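Long-range contacts in 2-oxoglutarate (2OG) and Fe(II)-dependent oxygenase superfamily protein (Arabidopsis thaliana, PDB 6KWA), which probably catalyses the irreversible oxidation of the auxin indole-3-acetic acid to inactive 2-oxoindole-3-acetic acid as a 2-oxoglutarate- and iron(II)-dependent dioxygenase: residues 22-27 and 221-226; 169-174 and 226-231; 176-181 and 240-245. One frame throughout, in Å; residues are numbered along the deposited sequence.

Contact 1 (22-27 and 221-226); sequences ASERWG and GRLCNV
The C-terminal end of helix 12-25 is received here by the loop 221-226, with S23, E24, W26 and G27 lying against R222, L223, C224 and V226. Carbonyls of the last turn find partners in that loop. S23 O accepts the backbone N-H of C224 at 3.0 Å (N-H...O 163°), the one direct hydrogen bond between the segments. E24 O is served through a water, which donates to it and to R222 O and so bridges the two backbones. The aliphatic part of E24 adds to this, its CG 3.5 Å from R222 O, while its carboxylate turns to R20 and Y134.

G27 leaves the helix with positive phi, and a CB built on G27 would lie only 2.4 Å from C224 O. C224 directs its CB to within 3.6 Å of G27 CA. Its SG, anti to the backbone N (chi1 180°), lies 4.0 Å from W26 O. V226 sets its two methyls against successive carbonyls, CG2 at 3.3 Å from W26 O and CG1 at 3.4 Å from G27 O. L223 CD2 reaches S23 CB at 3.7 Å.

L223 also packs on A215 and W218 of helix 213-218 and on L211 of strand 207-211, S23 touches F29 of strand 28-32, and G27 joins L211 by backbone hydrogen bonding.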
loop_
_atom_site.group_PDB
_atom_site.type_symbol
_atom_site.label_atom_id
_atom_site.label_comp_id
_atom_site.label_asym_id
_atom_site.label_seq_id
_atom_site.Cartn_x
_atom_site.Cartn_y
_atom_site.Cartn_z
ATOM N N ALA A 22 7.018 -8.469 -13.055
ATOM C CA ALA A 22 6.825 -7.081 -12.656
ATOM C C ALA A 22 7.498 -6.811 -11.322
ATOM O O ALA A 22 8.271 -5.848 -11.171
ATOM C CB ALA A 22 5.334 -6.764 -12.566
ATOM N N SER A 23 7.250 -7.707 -10.375
ATOM C CA SER A 23 7.728 -7.541 -9.011
ATOM C C SER A 23 9.242 -7.662 -8.874
ATOM O O SER A 23 9.840 -7.061 -8.000
ATOM C CB SER A 23 7.068 -8.591 -8.130
ATOM O OG SER A 23 5.663 -8.403 -8.082
ATOM N N GLU A 24 9.866 -8.401 -9.775
ATOM C CA GLU A 24 11.312 -8.579 -9.725
ATOM C C GLU A 24 12.031 -7.448 -10.395
ATOM O O GLU A 24 13.068 -6.974 -9.895
ATOM C CB GLU A 24 11.707 -9.890 -10.396
ATOM C CG GLU A 24 11.464 -11.113 -9.540
ATOM C CD GLU A 24 11.721 -12.429 -10.265
ATOM O OE1 GLU A 24 12.087 -12.398 -11.451
ATOM O OE2 GLU A 24 11.571 -13.504 -9.628
ATOM N N ARG A 25 11.464 -6.972 -11.501
ATOM C CA ARG A 25 12.153 -5.977 -12.310
ATOM C C ARG A 25 11.846 -4.549 -11.873
ATOM O O ARG A 25 12.743 -3.716 -11.850
ATOM C CB ARG A 25 11.796 -6.156 -13.785
ATOM C CG ARG A 25 12.242 -4.996 -14.675
ATOM C CD ARG A 25 13.754 -4.813 -14.662
ATOM N NE ARG A 25 14.147 -3.704 -15.528
ATOM C CZ ARG A 25 14.476 -2.488 -15.096
ATOM N NH1 ARG A 25 14.468 -2.215 -13.794
ATOM N NH2 ARG A 25 14.824 -1.547 -15.965
ATOM N N TRP A 26 10.584 -4.267 -11.526
ATOM C CA TRP A 26 10.159 -2.913 -11.161
ATOM C C TRP A 26 9.733 -2.745 -9.704
ATOM O O TRP A 26 9.689 -1.631 -9.195
ATOM C CB TRP A 26 8.990 -2.494 -12.037
ATOM C CG TRP A 26 9.272 -2.592 -13.489
ATOM C CD1 TRP A 26 8.769 -3.504 -14.368
ATOM C CD2 TRP A 26 10.155 -1.747 -14.239
ATOM N NE1 TRP A 26 9.269 -3.262 -15.636
ATOM C CE2 TRP A 26 10.121 -2.188 -15.577
ATOM C CE3 TRP A 26 10.963 -0.651 -13.906
ATOM C CZ2 TRP A 26 10.865 -1.569 -16.587
ATOM C CZ3 TRP A 26 11.703 -0.030 -14.918
ATOM C CH2 TRP A 26 11.653 -0.501 -16.234
ATOM N N GLY A 27 9.341 -3.837 -9.050
ATOM C CA GLY A 27 8.906 -3.768 -7.670
ATOM C C GLY A 27 7.529 -3.159 -7.484
ATOM O O GLY A 27 7.093 -2.896 -6.365
ATOM N N GLY A 221 16.327 -11.367 -1.950
ATOM C CA GLY A 221 16.834 -10.395 -2.906
ATOM C C GLY A 221 16.164 -10.376 -4.270
ATOM O O GLY A 221 16.447 -9.529 -5.103
ATOM N N ARG A 222 15.226 -11.279 -4.503
ATOM C CA ARG A 222 14.631 -11.370 -5.837
ATOM C C ARG A 222 13.569 -10.290 -6.088
ATOM O O ARG A 222 13.534 -9.672 -7.154
ATOM C CB ARG A 222 14.084 -12.764 -6.020
ATOM C CG ARG A 222 15.234 -13.723 -5.925
ATOM C CD ARG A 222 14.801 -15.125 -5.816
ATOM N NE ARG A 222 14.722 -15.680 -7.134
ATOM C CZ ARG A 222 15.440 -16.711 -7.532
ATOM N NH1 ARG A 222 16.262 -17.302 -6.670
ATOM N NH2 ARG A 222 15.304 -17.148 -8.783
ATOM N N LEU A 223 12.646 -10.129 -5.150
ATOM C CA LEU A 223 11.627 -9.099 -5.286
ATOM C C LEU A 223 12.234 -7.702 -5.036
ATOM O O LEU A 223 13.000 -7.510 -4.088
ATOM C CB LEU A 223 10.470 -9.402 -4.331
ATOM C CG LEU A 223 9.814 -10.760 -4.624
ATOM C CD1 LEU A 223 8.817 -11.163 -3.535
ATOM C CD2 LEU A 223 9.143 -10.752 -5.995
ATOM N N CYS A 224 11.925 -6.748 -5.913
ATOM C CA CYS A 224 12.387 -5.359 -5.799
ATOM C C CYS A 224 11.614 -4.511 -4.777
ATOM O O CYS A 224 10.402 -4.285 -4.928
ATOM C CB CYS A 224 12.318 -4.679 -7.154
ATOM S SG CYS A 224 12.878 -2.943 -7.078
ATOM N N ASN A 225 12.264 -4.069 -3.711
ATOM C CA ASN A 225 11.570 -3.146 -2.811
ATOM C C ASN A 225 11.658 -1.735 -3.400
ATOM O O ASN A 225 12.623 -0.996 -3.171
ATOM C CB ASN A 225 12.152 -3.212 -1.392
ATOM C CG ASN A 225 13.664 -2.991 -1.363
ATOM O OD1 ASN A 225 14.357 -3.235 -2.349
ATOM N ND2 ASN A 225 14.170 -2.500 -0.230
ATOM N N VAL A 226 10.654 -1.360 -4.183
ATOM C CA VAL A 226 10.808 -0.199 -5.042
ATOM C C VAL A 226 10.950 1.136 -4.288
ATOM O O VAL A 226 10.308 1.385 -3.247
ATOM C CB VAL A 226 9.634 -0.100 -6.060
ATOM C CG1 VAL A 226 8.309 0.168 -5.363
ATOM C CG2 VAL A 226 9.959 0.960 -7.145
HETATM O O HOH W 1 15.032 -7.283 -8.001
#

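Contact 2 (169-174 and 226-231). With MG (magnesium ion), chain D.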
loop_
_atom_site.group_PDB
_atom_site.type_symbol
_atom_site.label_atom_id
_atom_site.label_comp_id
_atom_site.label_asym_id
_atom_site.label_seq_id
_atom_site.Cartn_x
_atom_site.Cartn_y
_atom_site.Cartn_z
ATOM N N HIS A 169 11.574 6.948 -0.830
ATOM C CA HIS A 169 11.625 5.904 0.200
ATOM C C HIS A 169 11.229 4.508 -0.334
ATOM O O HIS A 169 10.764 4.373 -1.475
ATOM C CB HIS A 169 10.717 6.278 1.376
ATOM C CG HIS A 169 9.255 6.261 1.050
ATOM N ND1 HIS A 169 8.663 7.187 0.215
ATOM C CD2 HIS A 169 8.259 5.441 1.472
ATOM C CE1 HIS A 169 7.368 6.930 0.129
ATOM N NE2 HIS A 169 7.097 5.874 0.877
ATOM N N THR A 170 11.481 3.471 0.467
ATOM C CA THR A 170 10.929 2.136 0.218
ATOM C C THR A 170 9.968 1.808 1.355
ATOM O O THR A 170 10.249 2.160 2.500
ATOM C CB THR A 170 12.006 1.034 0.136
ATOM O OG1 THR A 170 12.592 0.829 1.427
ATOM C CG2 THR A 170 13.089 1.383 -0.862
ATOM N N ASP A 171 8.843 1.148 1.082
ATOM C CA ASP A 171 7.987 0.731 2.198
ATOM C C ASP A 171 8.670 -0.413 2.932
ATOM O O ASP A 171 9.537 -1.096 2.374
ATOM C CB ASP A 171 6.574 0.323 1.759
ATOM C CG ASP A 171 5.934 1.318 0.800
ATOM O OD1 ASP A 171 6.159 2.540 0.941
ATOM O OD2 ASP A 171 5.121 0.883 -0.046
ATOM N N SER A 172 8.335 -0.591 4.202
ATOM C CA SER A 172 9.078 -1.539 5.026
ATOM C C SER A 172 8.403 -2.908 5.082
ATOM O O SER A 172 9.032 -3.903 5.480
ATOM C CB SER A 172 9.229 -1.003 6.445
ATOM O OG SER A 172 7.945 -0.837 7.021
ATOM N N GLY A 173 7.134 -2.960 4.672
ATOM C CA GLY A 173 6.360 -4.190 4.758
ATOM C C GLY A 173 6.605 -5.082 3.557
ATOM O O GLY A 173 7.608 -4.955 2.850
ATOM N N PHE A 174 5.693 -6.010 3.335
ATOM C CA PHE A 174 5.841 -6.968 2.253
ATOM C C PHE A 174 5.267 -6.393 0.961
ATOM O O PHE A 174 5.950 -6.289 -0.065
ATOM C CB PHE A 174 5.152 -8.288 2.633
ATOM C CG PHE A 174 5.327 -9.366 1.623
ATOM C CD1 PHE A 174 6.451 -10.178 1.638
ATOM C CD2 PHE A 174 4.349 -9.588 0.656
ATOM C CE1 PHE A 174 6.599 -11.190 0.698
ATOM C CE2 PHE A 174 4.501 -10.599 -0.286
ATOM C CZ PHE A 174 5.644 -11.392 -0.267
ATOM N N VAL A 226 10.654 -1.360 -4.183
ATOM C CA VAL A 226 10.808 -0.199 -5.042
ATOM C C VAL A 226 10.950 1.136 -4.288
ATOM O O VAL A 226 10.308 1.385 -3.247
ATOM C CB VAL A 226 9.634 -0.100 -6.060
ATOM C CG1 VAL A 226 8.309 0.168 -5.363
ATOM C CG2 VAL A 226 9.959 0.960 -7.145
ATOM N N LYS A 227 11.801 1.995 -4.843
ATOM C CA LYS A 227 11.995 3.328 -4.306
ATOM C C LYS A 227 10.998 4.249 -4.969
ATOM O O LYS A 227 10.947 4.347 -6.196
ATOM C CB LYS A 227 13.419 3.849 -4.549
ATOM C CG LYS A 227 14.565 3.018 -3.970
ATOM C CD LYS A 227 15.904 3.696 -4.317
ATOM C CE LYS A 227 17.115 3.000 -3.721
ATOM N NZ LYS A 227 17.396 1.699 -4.417
ATOM N N HIS A 228 10.222 4.950 -4.166
ATOM C CA HIS A 228 9.212 5.812 -4.745
ATOM C C HIS A 228 9.027 7.117 -3.971
ATOM O O HIS A 228 9.423 7.244 -2.805
ATOM C CB HIS A 228 7.871 5.051 -4.847
ATOM C CG HIS A 228 7.387 4.485 -3.551
ATOM N ND1 HIS A 228 7.952 3.369 -2.970
ATOM C CD2 HIS A 228 6.364 4.853 -2.740
ATOM C CE1 HIS A 228 7.313 3.088 -1.847
ATOM N NE2 HIS A 228 6.344 3.971 -1.685
ATOM N N ARG A 229 8.392 8.075 -4.632
ATOM C CA ARG A 229 8.096 9.362 -4.014
ATOM C C ARG A 229 6.912 9.969 -4.746
ATOM O O ARG A 229 6.602 9.577 -5.877
ATOM C CB ARG A 229 9.276 10.321 -4.114
ATOM C CG ARG A 229 9.885 10.267 -5.483
ATOM C CD ARG A 229 10.871 11.370 -5.752
ATOM N NE ARG A 229 11.199 11.405 -7.175
ATOM C CZ ARG A 229 12.166 12.148 -7.695
ATOM N NH1 ARG A 229 12.906 12.907 -6.898
ATOM N NH2 ARG A 229 12.405 12.121 -9.001
ATOM N N VAL A 230 6.278 10.947 -4.113
ATOM C CA VAL A 230 5.205 11.683 -4.755
ATOM C C VAL A 230 5.688 13.104 -5.041
ATOM O O VAL A 230 6.216 13.796 -4.170
ATOM C CB VAL A 230 3.920 11.694 -3.909
ATOM C CG1 VAL A 230 4.208 12.161 -2.491
ATOM C CG2 VAL A 230 2.867 12.574 -4.571
ATOM N N GLN A 231 5.559 13.500 -6.299
ATOM C CA GLN A 231 5.962 14.822 -6.748
ATOM C C GLN A 231 4.772 15.762 -6.831
ATOM O O GLN A 231 3.682 15.363 -7.242
ATOM C CB GLN A 231 6.629 14.729 -8.108
ATOM C CG GLN A 231 8.110 14.914 -8.082
ATOM C CD GLN A 231 8.615 15.288 -9.442
ATOM O OE1 GLN A 231 7.935 15.059 -10.445
ATOM N NE2 GLN A 231 9.808 15.867 -9.496
HETATM MG MG MG D . 5.228 4.483 0.005
HETATM O O HOH W 2 9.242 -0.156 -1.597
#
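H228 and H169 face each other as an antiparallel hydrogen-bonded pair and, with D171, form the facial triad of two histidines and one carboxylate (HxD...H) of the 2-oxoglutarate-dependent oxygenases. Two backbone bonds set the pair, the shorter running from H228 N to H169 O at 2.8 Å. From the backbone of H228, CB leaves on the same side of the sheet as that of H169. CG sits between the backbone N and the carbonyl carbon (chi1 56°), which swings the ring back over the partner strand, CG itself 4.0 Å from H169 O.

The next atom, ND1, donates to V226 O two residues earlier at 3.1 Å (N-H...O 154°). That acceptor lies in the ring plane, although the donor stands above the carbonyl plane of V226; the bond limits rotation of the imidazole and places the proton on ND1, so NE2 can offer its lone pair to the metal. Next to ND1, H228 CE1 comes close to D171 OD1; on the other flank H228 CD2 lies 3.7 Å from H169 CE1.

At the tip, H228 NE2 binds the magnesium ion at 2.1 Å; the ion presumably takes the place of iron. H169 NE2 is a longer ligand at 2.5 Å from the ion, its ring oblique to that of H228 with the planes 50° apart. D171 OD1 is the third ligand, at 2.3 Å from the ion; its closeness to H228 NE2 comes from the shared metal. D171 OD2 is held by N210. A water accepts from D171 N at 3.0 Å and donates to V226 O, the same oxygen that receives H228 ND1.

Contact 3 (176-181 and 240-245)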
loop_
_atom_site.group_PDB
_atom_site.type_symbol
_atom_site.label_atom_id
_atom_site.label_comp_id
_atom_site.label_asym_id
_atom_site.label_seq_id
_atom_site.Cartn_x
_atom_site.Cartn_y
_atom_site.Cartn_z
ATOM N N THR A 176 2.214 -3.398 -0.681
ATOM C CA THR A 176 1.341 -2.264 -0.398
ATOM C C THR A 176 0.291 -2.099 -1.498
ATOM O O THR A 176 0.615 -2.175 -2.671
ATOM C CB THR A 176 2.150 -0.955 -0.260
ATOM O OG1 THR A 176 3.089 -1.090 0.813
ATOM C CG2 THR A 176 1.217 0.234 0.017
ATOM N N ILE A 177 -0.968 -1.894 -1.118
ATOM C CA ILE A 177 -2.018 -1.618 -2.106
ATOM C C ILE A 177 -2.433 -0.158 -1.992
ATOM O O ILE A 177 -2.892 0.281 -0.945
ATOM C CB ILE A 177 -3.237 -2.553 -1.920
ATOM C CG1 ILE A 177 -2.770 -4.009 -2.038
ATOM C CG2 ILE A 177 -4.350 -2.217 -2.926
ATOM C CD1 ILE A 177 -3.821 -5.022 -1.991
ATOM N N LEU A 178 -2.244 0.610 -3.064
ATOM C CA LEU A 178 -2.512 2.040 -2.973
ATOM C C LEU A 178 -3.699 2.417 -3.851
ATOM O O LEU A 178 -3.664 2.220 -5.064
ATOM C CB LEU A 178 -1.262 2.858 -3.388
ATOM C CG LEU A 178 -1.424 4.394 -3.346
ATOM C CD1 LEU A 178 -1.370 4.906 -1.901
ATOM C CD2 LEU A 178 -0.367 5.096 -4.167
ATOM N N GLN A 179 -4.736 2.977 -3.236
ATOM C CA GLN A 179 -5.806 3.640 -3.978
ATOM C C GLN A 179 -5.411 5.111 -4.030
ATOM O O GLN A 179 -5.481 5.813 -3.023
ATOM C CB GLN A 179 -7.182 3.437 -3.308
ATOM C CG GLN A 179 -8.361 4.119 -4.035
ATOM C CD GLN A 179 -9.696 3.946 -3.313
ATOM O OE1 GLN A 179 -9.909 2.967 -2.617
ATOM N NE2 GLN A 179 -10.580 4.929 -3.449
ATOM N N ASP A 180 -4.936 5.567 -5.181
ATOM C CA ASP A 180 -4.333 6.883 -5.261
ATOM C C ASP A 180 -5.445 7.873 -5.654
ATOM O O ASP A 180 -6.543 7.455 -5.947
ATOM C CB ASP A 180 -3.195 6.884 -6.276
ATOM C CG ASP A 180 -2.265 8.067 -6.110
ATOM O OD1 ASP A 180 -2.554 8.922 -5.258
ATOM O OD2 ASP A 180 -1.265 8.168 -6.861
ATOM N N ASP A 181 -5.184 9.177 -5.624
ATOM C CA ASP A 181 -6.215 10.158 -5.971
ATOM C C ASP A 181 -6.309 10.333 -7.497
ATOM O O ASP A 181 -5.391 10.898 -8.106
ATOM C CB ASP A 181 -5.923 11.501 -5.296
ATOM C CG ASP A 181 -7.127 12.436 -5.297
ATOM O OD1 ASP A 181 -8.078 12.210 -6.086
ATOM O OD2 ASP A 181 -7.147 13.365 -4.452
ATOM N N SER A 240 -5.081 9.769 -0.499
ATOM C CA SER A 240 -4.743 8.404 -0.927
ATOM C C SER A 240 -5.033 7.436 0.202
ATOM O O SER A 240 -5.029 7.809 1.398
ATOM C CB SER A 240 -3.292 8.297 -1.388
ATOM O OG SER A 240 -2.404 8.289 -0.292
ATOM N N ILE A 241 -5.365 6.210 -0.173
ATOM C CA ILE A 241 -5.590 5.162 0.806
ATOM C C ILE A 241 -4.569 4.056 0.598
ATOM O O ILE A 241 -4.523 3.472 -0.499
ATOM C CB ILE A 241 -6.987 4.558 0.667
ATOM C CG1 ILE A 241 -8.037 5.666 0.594
ATOM C CG2 ILE A 241 -7.213 3.578 1.766
ATOM C CD1 ILE A 241 -9.353 5.235 -0.099
ATOM N N ALA A 242 -3.785 3.736 1.633
ATOM C CA ALA A 242 -2.755 2.687 1.507
ATOM C C ALA A 242 -3.033 1.555 2.468
ATOM O O ALA A 242 -3.406 1.783 3.631
ATOM C CB ALA A 242 -1.359 3.254 1.758
ATOM N N SER A 243 -2.904 0.322 1.974
ATOM C CA SER A 243 -3.060 -0.847 2.830
ATOM C C SER A 243 -1.795 -1.673 2.771
ATOM O O SER A 243 -1.419 -2.131 1.714
ATOM C CB SER A 243 -4.255 -1.686 2.415
ATOM O OG SER A 243 -5.406 -0.878 2.270
ATOM N N PHE A 244 -1.136 -1.838 3.910
ATOM C CA PHE A 244 0.167 -2.491 3.965
ATOM C C PHE A 244 0.067 -3.903 4.508
ATOM O O PHE A 244 -0.362 -4.095 5.631
ATOM C CB PHE A 244 1.139 -1.722 4.855
ATOM C CG PHE A 244 1.344 -0.288 4.470
ATOM C CD1 PHE A 244 2.256 0.052 3.485
ATOM C CD2 PHE A 244 0.679 0.729 5.143
ATOM C CE1 PHE A 244 2.471 1.374 3.152
ATOM C CE2 PHE A 244 0.899 2.060 4.815
ATOM C CZ PHE A 244 1.788 2.378 3.825
ATOM N N LEU A 245 0.471 -4.883 3.716
ATOM C CA LEU A 245 0.685 -6.205 4.261
ATOM C C LEU A 245 2.100 -6.179 4.825
ATOM O O LEU A 245 3.059 -5.892 4.094
ATOM C CB LEU A 245 0.529 -7.292 3.199
ATOM C CG LEU A 245 0.845 -8.690 3.727
ATOM C CD1 LEU A 245 -0.164 -9.079 4.773
ATOM C CD2 LEU A 245 0.895 -9.724 2.623
HETATM O O HOH W 3 -5.914 0.379 -0.021
#
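I177 O is gripped twice, by the backbone N-H of S243 at 2.9 Å (N-H...O 160°) and by a water that donates to it at 3.2 Å. The same water is 2.7 Å from S243 OG, so the serine side chain returns to the carbonyl its own backbone already engages. The reciprocal bond, I177 N to S243 O, completes this pair, and Q179 with I241 repeats the pattern, Q179 N lying 2.8 Å from I241 O. The N-to-C directions of strands 176-179 and 240-245 are 170° apart, so they run antiparallel.

L178 meets A242 between these pairs and T176 meets F244 beyond the first, both non-hydrogen-bonded pairs on the metal side. T176 and F244 point the same way side by side. With CG beside the backbone N (chi1 -56°), the phenylalanine presents a ring edge to the threonine: T176 OG1 is near the ring plane, 3.0 Å from F244 CD1, and T176 CG2 is 3.6 Å from F244 CE1. T176 OG1 is also hydrogen-bonded to D171, a metal ligand. An alanine in place of F244 would probably leave T176 without this flank and open a gap beside the metal site. L178 CD1 touches A242 CB at 4.0 Å.

On the reverse side the extended Q179 lays its amide beside I241, OE1 3.4 Å from I241 CD1, while Y115 and M41 satisfy its polar ends. Back on the metal side, S240 OG is hydrogen-bonded to N152; both belong to the 2-oxoglutarate site, drawn from strand 237-245 and its neighbour 147-155 in the larger sheet of the double-stranded beta-helix (jelly-roll) fold.

How the contacts relate
V226 belongs to both contact 1 and contact 2: its methyls face the helix end, its carbonyl the metal-site histidine. Their centres are 12 Å apart, and N225 O touches T170 CG2 at 3.3 Å; the V226 side chain is still about 8 Å from the magnesium ion. Contact 2 holds the metal between its two segments and joins contact 3 twice, through D171 OD2 to T176 OG1 at 3.0 Å and F174 N to L245 O at 2.7 Å, both probable hydrogen bonds. Contact 3 brings the F244 side chain about 5 Å from the ion and supplies S240 to the 2-oxoglutarate site. Contacts 1 and 3 do not touch, their nearest atoms being about 7 Å apart.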